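Local coordinates for scyllo-inosose 3-dehydrogenase (Thermotoga maritima, PDB 3IP1), which catalyses the NAD(+)-dependent oxidation of scyllo-inosose to 3-dehydro-scyllo-inosose, probably as a step in myo-inositol breakdown, at residues A[123-135]-A[343-355]. Sequence-based numbering, arbitrary orientation.
Sequences EPVCAEEMLWCGH and GHSGHGTFPRVIS. With CD (cadmium ion), chain E.
Phe350, in the first turn of helix 349-358, turns one ring face to Glu128, whose CG sits 3.9 Å from the Phe350 ring centroid and almost on the ring normal, a CH-pi contact. Phe350 CE2 also lies 3.7 Å from Cys126 SG, an oblique sulfur-aromatic approach; Ile354 CD1 adds a further apolar contact to the same sulfur. Beyond CG the Glu128 chain runs extended (chi2 176°), carrying the carboxylate past the ring to Ser345 and Trp132. There Glu128 OE1 accepts two bonds from opposite faces of the carboxylate plane. Ser345 OG reaches Glu128 OE1 at 2.8 Å on the anti side. Trp132 NE1 meets Glu128 OE1 at 2.9 Å on the syn side, in the indole plane and nearly straight at 172°. Glu128 OE2 is bonded to Trp173 and, through a water, to Gly346 N, so the buried carboxylate is held at both oxygens. His344 NE2 accepts from two successive backbone amides, Glu129 N at 2.9 Å and Met130 N at 3.3 Å, both tilted from the imidazole plane. CG of Met130, a selenomethionine, lies over one face of the His344 ring, 3.9 Å from its centroid, a CH-pi contact. Glu129 and His344 flank the first zinc site, close to its ligands His97 and Glu195 respectively. Both zinc sites carry cadmium in this structure, and Cys133 binds the second ion with Cys136, Cys139 and Cys147. The contact thus joins the GroES-like part of this dehydrogenase to the chain following strand 337-340, outermost within this chain in the parallel Rossmann-type sheet. Strand 124-127 is paired with strands 98-106 and 172-174, and helix 194-207 packs against His344, Phe350 and Val353.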
loop_
_atom_site.group_PDB
_atom_site.type_symbol
_atom_site.label_atom_id
_atom_site.label_comp_id
_atom_site.label_asym_id
_atom_site.label_seq_id
_atom_site.Cartn_x
_atom_site.Cartn_y
_atom_site.Cartn_z
ATOM N N GLU A 123 26.253 -26.052 -9.099
ATOM C CA GLU A 123 25.360 -25.177 -8.320
ATOM C C GLU A 123 24.019 -25.877 -8.044
ATOM O O GLU A 123 23.389 -26.370 -8.987
ATOM C CB GLU A 123 25.122 -23.857 -9.053
ATOM C CG GLU A 123 24.133 -22.906 -8.381
ATOM C CD GLU A 123 24.771 -22.018 -7.302
ATOM O OE1 GLU A 123 25.903 -22.311 -6.875
ATOM O OE2 GLU A 123 24.135 -21.030 -6.868
ATOM N N PRO A 124 23.591 -25.935 -6.759
ATOM C CA PRO A 124 22.277 -26.513 -6.437
ATOM C C PRO A 124 21.158 -25.501 -6.703
ATOM O O PRO A 124 21.247 -24.341 -6.268
ATOM C CB PRO A 124 22.368 -26.814 -4.935
ATOM C CG PRO A 124 23.425 -25.859 -4.403
ATOM C CD PRO A 124 24.334 -25.501 -5.547
ATOM N N VAL A 125 20.115 -25.945 -7.390
ATOM C CA VAL A 125 19.036 -25.042 -7.784
ATOM C C VAL A 125 17.657 -25.659 -7.668
ATOM O O VAL A 125 17.517 -26.892 -7.630
ATOM C CB VAL A 125 19.229 -24.499 -9.244
ATOM C CG1 VAL A 125 20.443 -23.625 -9.329
ATOM C CG2 VAL A 125 19.320 -25.640 -10.268
ATOM N N CYS A 126 16.647 -24.793 -7.598
ATOM C CA CYS A 126 15.272 -25.189 -7.862
ATOM C C CYS A 126 14.779 -24.268 -8.973
ATOM O O CYS A 126 15.447 -23.294 -9.309
ATOM C CB CYS A 126 14.413 -25.046 -6.610
ATOM S SG CYS A 126 14.265 -23.347 -6.033
ATOM N N ALA A 127 13.617 -24.549 -9.547
ATOM C CA ALA A 127 13.125 -23.685 -10.608
ATOM C C ALA A 127 11.620 -23.459 -10.566
ATOM O O ALA A 127 10.865 -24.236 -9.969
ATOM C CB ALA A 127 13.578 -24.184 -11.977
ATOM N N GLU A 128 11.202 -22.355 -11.167
ATOM C CA GLU A 128 9.799 -22.008 -11.250
ATOM C C GLU A 128 9.116 -22.896 -12.299
ATOM O O GLU A 128 9.752 -23.356 -13.252
ATOM C CB GLU A 128 9.634 -20.517 -11.597
ATOM C CG GLU A 128 10.434 -19.595 -10.682
ATOM C CD GLU A 128 10.365 -18.132 -11.076
ATOM O OE1 GLU A 128 9.445 -17.720 -11.802
ATOM O OE2 GLU A 128 11.243 -17.372 -10.653
ATOM N N GLU A 129 7.828 -23.122 -12.109
ATOM C CA GLU A 129 7.003 -23.885 -13.040
ATOM C C GLU A 129 6.281 -22.982 -14.081
ATOM O O GLU A 129 5.989 -23.438 -15.203
ATOM C CB GLU A 129 6.029 -24.759 -12.223
ATOM C CG GLU A 129 4.958 -25.512 -12.996
ATOM C CD GLU A 129 3.735 -24.653 -13.342
ATOM O OE1 GLU A 129 3.547 -23.565 -12.774
ATOM O OE2 GLU A 129 2.950 -25.082 -14.196
HETATM N N MSE A 130 6.005 -21.729 -13.714
HETATM C CA MSE A 130 5.358 -20.777 -14.619
HETATM C C MSE A 130 6.426 -20.190 -15.522
HETATM O O MSE A 130 7.241 -19.400 -15.074
HETATM C CB MSE A 130 4.672 -19.638 -13.854
HETATM C CG MSE A 130 3.652 -20.045 -12.770
HETATM SE SE MSE A 130 1.976 -20.773 -13.498
HETATM C CE MSE A 130 1.084 -19.058 -13.851
ATOM N N LEU A 131 6.438 -20.583 -16.787
ATOM C CA LEU A 131 7.464 -20.116 -17.701
ATOM C C LEU A 131 6.982 -18.843 -18.415
ATOM O O LEU A 131 6.513 -18.884 -19.555
ATOM C CB LEU A 131 7.909 -21.241 -18.654
ATOM C CG LEU A 131 8.052 -22.636 -17.998
ATOM C CD1 LEU A 131 8.287 -23.722 -19.038
ATOM C CD2 LEU A 131 9.123 -22.695 -16.858
ATOM N N TRP A 132 7.066 -17.720 -17.692
ATOM C CA TRP A 132 6.672 -16.387 -18.184
ATOM C C TRP A 132 7.615 -15.878 -19.285
ATOM O O TRP A 132 8.805 -16.211 -19.306
ATOM C CB TRP A 132 6.627 -15.382 -17.022
ATOM C CG TRP A 132 7.767 -15.545 -16.037
ATOM C CD1 TRP A 132 7.762 -16.309 -14.913
ATOM C CD2 TRP A 132 9.069 -14.938 -16.106
ATOM N NE1 TRP A 132 8.981 -16.219 -14.266
ATOM C CE2 TRP A 132 9.798 -15.382 -14.977
ATOM C CE3 TRP A 132 9.686 -14.049 -17.001
ATOM C CZ2 TRP A 132 11.113 -14.990 -14.729
ATOM C CZ3 TRP A 132 11.000 -13.639 -16.736
ATOM C CH2 TRP A 132 11.689 -14.114 -15.614
ATOM N N CYS A 133 7.077 -15.098 -20.218
ATOM C CA CYS A 133 7.848 -14.685 -21.407
ATOM C C CYS A 133 8.824 -13.552 -21.084
ATOM O O CYS A 133 9.924 -13.509 -21.620
ATOM C CB CYS A 133 6.923 -14.331 -22.590
ATOM S SG CYS A 133 6.025 -12.716 -22.520
ATOM N N GLY A 134 8.441 -12.645 -20.191
ATOM C CA GLY A 134 9.307 -11.538 -19.847
ATOM C C GLY A 134 9.052 -10.279 -20.647
ATOM O O GLY A 134 9.582 -9.240 -20.302
ATOM N N HIS A 135 8.221 -10.351 -21.685
ATOM C CA HIS A 135 8.038 -9.211 -22.601
ATOM C C HIS A 135 6.597 -8.701 -22.776
ATOM O O HIS A 135 6.385 -7.581 -23.292
ATOM C CB HIS A 135 8.682 -9.483 -23.989
ATOM C CG HIS A 135 8.163 -10.701 -24.692
ATOM N ND1 HIS A 135 6.961 -10.719 -25.377
ATOM C CD2 HIS A 135 8.706 -11.932 -24.859
ATOM C CE1 HIS A 135 6.769 -11.916 -25.901
ATOM N NE2 HIS A 135 7.816 -12.671 -25.608
ATOM N N GLY A 343 -0.249 -19.067 -8.903
ATOM C CA GLY A 343 1.161 -19.039 -9.301
ATOM C C GLY A 343 2.138 -18.783 -8.165
ATOM O O GLY A 343 1.763 -18.766 -6.972
ATOM N N HIS A 344 3.403 -18.579 -8.531
ATOM C CA HIS A 344 4.476 -18.544 -7.543
ATOM C C HIS A 344 5.648 -17.694 -8.053
ATOM O O HIS A 344 6.660 -17.572 -7.378
ATOM C CB HIS A 344 4.942 -19.977 -7.302
ATOM C CG HIS A 344 5.272 -20.701 -8.569
ATOM N ND1 HIS A 344 4.482 -21.708 -9.082
ATOM C CD2 HIS A 344 6.286 -20.530 -9.454
ATOM C CE1 HIS A 344 5.004 -22.135 -10.221
ATOM N NE2 HIS A 344 6.104 -21.444 -10.465
ATOM N N SER A 345 5.505 -17.135 -9.249
ATOM C CA SER A 345 6.586 -16.358 -9.893
ATOM C C SER A 345 6.558 -14.894 -9.467
ATOM O O SER A 345 5.579 -14.440 -8.880
ATOM C CB SER A 345 6.480 -16.471 -11.434
ATOM O OG SER A 345 6.612 -17.835 -11.836
ATOM N N GLY A 346 7.650 -14.182 -9.741
ATOM C CA GLY A 346 7.746 -12.748 -9.516
ATOM C C GLY A 346 7.888 -12.349 -8.064
ATOM O O GLY A 346 7.875 -13.214 -7.171
ATOM N N HIS A 347 8.036 -11.035 -7.839
ATOM C CA HIS A 347 7.964 -10.415 -6.486
ATOM C C HIS A 347 9.064 -10.845 -5.525
ATOM O O HIS A 347 9.074 -10.425 -4.384
ATOM C CB HIS A 347 6.569 -10.655 -5.851
ATOM C CG HIS A 347 5.438 -10.314 -6.772
ATOM N ND1 HIS A 347 5.067 -9.013 -7.043
ATOM C CD2 HIS A 347 4.650 -11.100 -7.545
ATOM C CE1 HIS A 347 4.076 -9.012 -7.918
ATOM N NE2 HIS A 347 3.802 -10.266 -8.238
ATOM N N GLY A 348 9.977 -11.691 -5.991
ATOM C CA GLY A 348 11.053 -12.214 -5.168
ATOM C C GLY A 348 10.521 -13.214 -4.162
ATOM O O GLY A 348 11.062 -13.354 -3.071
ATOM N N THR A 349 9.453 -13.903 -4.535
ATOM C CA THR A 349 8.871 -14.906 -3.654
ATOM C C THR A 349 9.791 -16.107 -3.483
ATOM O O THR A 349 10.097 -16.483 -2.346
ATOM C CB THR A 349 7.479 -15.315 -4.142
ATOM O OG1 THR A 349 6.584 -14.208 -3.944
ATOM C CG2 THR A 349 6.961 -16.559 -3.409
ATOM N N PHE A 350 10.241 -16.692 -4.600
ATOM C CA PHE A 350 11.169 -17.834 -4.551
ATOM C C PHE A 350 12.363 -17.580 -3.642
ATOM O O PHE A 350 12.602 -18.376 -2.758
ATOM C CB PHE A 350 11.649 -18.279 -5.955
ATOM C CG PHE A 350 10.986 -19.540 -6.473
ATOM C CD1 PHE A 350 9.589 -19.635 -6.566
ATOM C CD2 PHE A 350 11.755 -20.622 -6.895
ATOM C CE1 PHE A 350 8.968 -20.781 -7.064
ATOM C CE2 PHE A 350 11.145 -21.793 -7.395
ATOM C CZ PHE A 350 9.753 -21.874 -7.476
ATOM N N PRO A 351 13.113 -16.472 -3.844
ATOM C CA PRO A 351 14.321 -16.380 -3.020
ATOM C C PRO A 351 14.028 -16.103 -1.559
ATOM O O PRO A 351 14.787 -16.527 -0.694
ATOM C CB PRO A 351 15.120 -15.237 -3.667
ATOM C CG PRO A 351 14.133 -14.460 -4.481
ATOM C CD PRO A 351 13.101 -15.460 -4.922
ATOM N N ARG A 352 12.923 -15.430 -1.268
ATOM C CA ARG A 352 12.575 -15.236 0.129
ATOM C C ARG A 352 12.123 -16.549 0.765
ATOM O O ARG A 352 12.405 -16.788 1.934
ATOM C CB ARG A 352 11.481 -14.169 0.308
ATOM C CG ARG A 352 11.957 -12.718 0.205
ATOM C CD ARG A 352 10.751 -11.787 0.373
ATOM N NE ARG A 352 11.052 -10.368 0.188
ATOM C CZ ARG A 352 10.837 -9.689 -0.936
ATOM N NH1 ARG A 352 10.339 -10.291 -2.020
ATOM N NH2 ARG A 352 11.129 -8.403 -0.985
ATOM N N VAL A 353 11.400 -17.380 0.015
ATOM C CA VAL A 353 11.027 -18.709 0.528
ATOM C C VAL A 353 12.294 -19.524 0.836
ATOM O O VAL A 353 12.366 -20.209 1.845
ATOM C CB VAL A 353 10.100 -19.489 -0.426
ATOM C CG1 VAL A 353 10.040 -20.996 -0.012
ATOM C CG2 VAL A 353 8.708 -18.849 -0.438
ATOM N N ILE A 354 13.295 -19.413 -0.037
ATOM C CA ILE A 354 14.584 -20.082 0.170
ATOM C C ILE A 354 15.298 -19.577 1.445
ATOM O O ILE A 354 15.760 -20.387 2.263
ATOM C CB ILE A 354 15.482 -20.001 -1.112
ATOM C CG1 ILE A 354 14.843 -20.833 -2.234
ATOM C CG2 ILE A 354 16.917 -20.460 -0.811
ATOM C CD1 ILE A 354 15.234 -20.410 -3.689
ATOM N N SER A 355 15.355 -18.250 1.619
ATOM C CA SER A 355 15.978 -17.649 2.818
ATOM C C SER A 355 15.254 -18.063 4.075
ATOM O O SER A 355 15.881 -18.325 5.091
ATOM C CB SER A 355 16.001 -16.124 2.740
ATOM O OG SER A 355 16.824 -15.734 1.661
HETATM CD CD CD E . 4.714 -12.613 -20.375
HETATM O O HOH W 1 10.245 -14.633 -10.738
#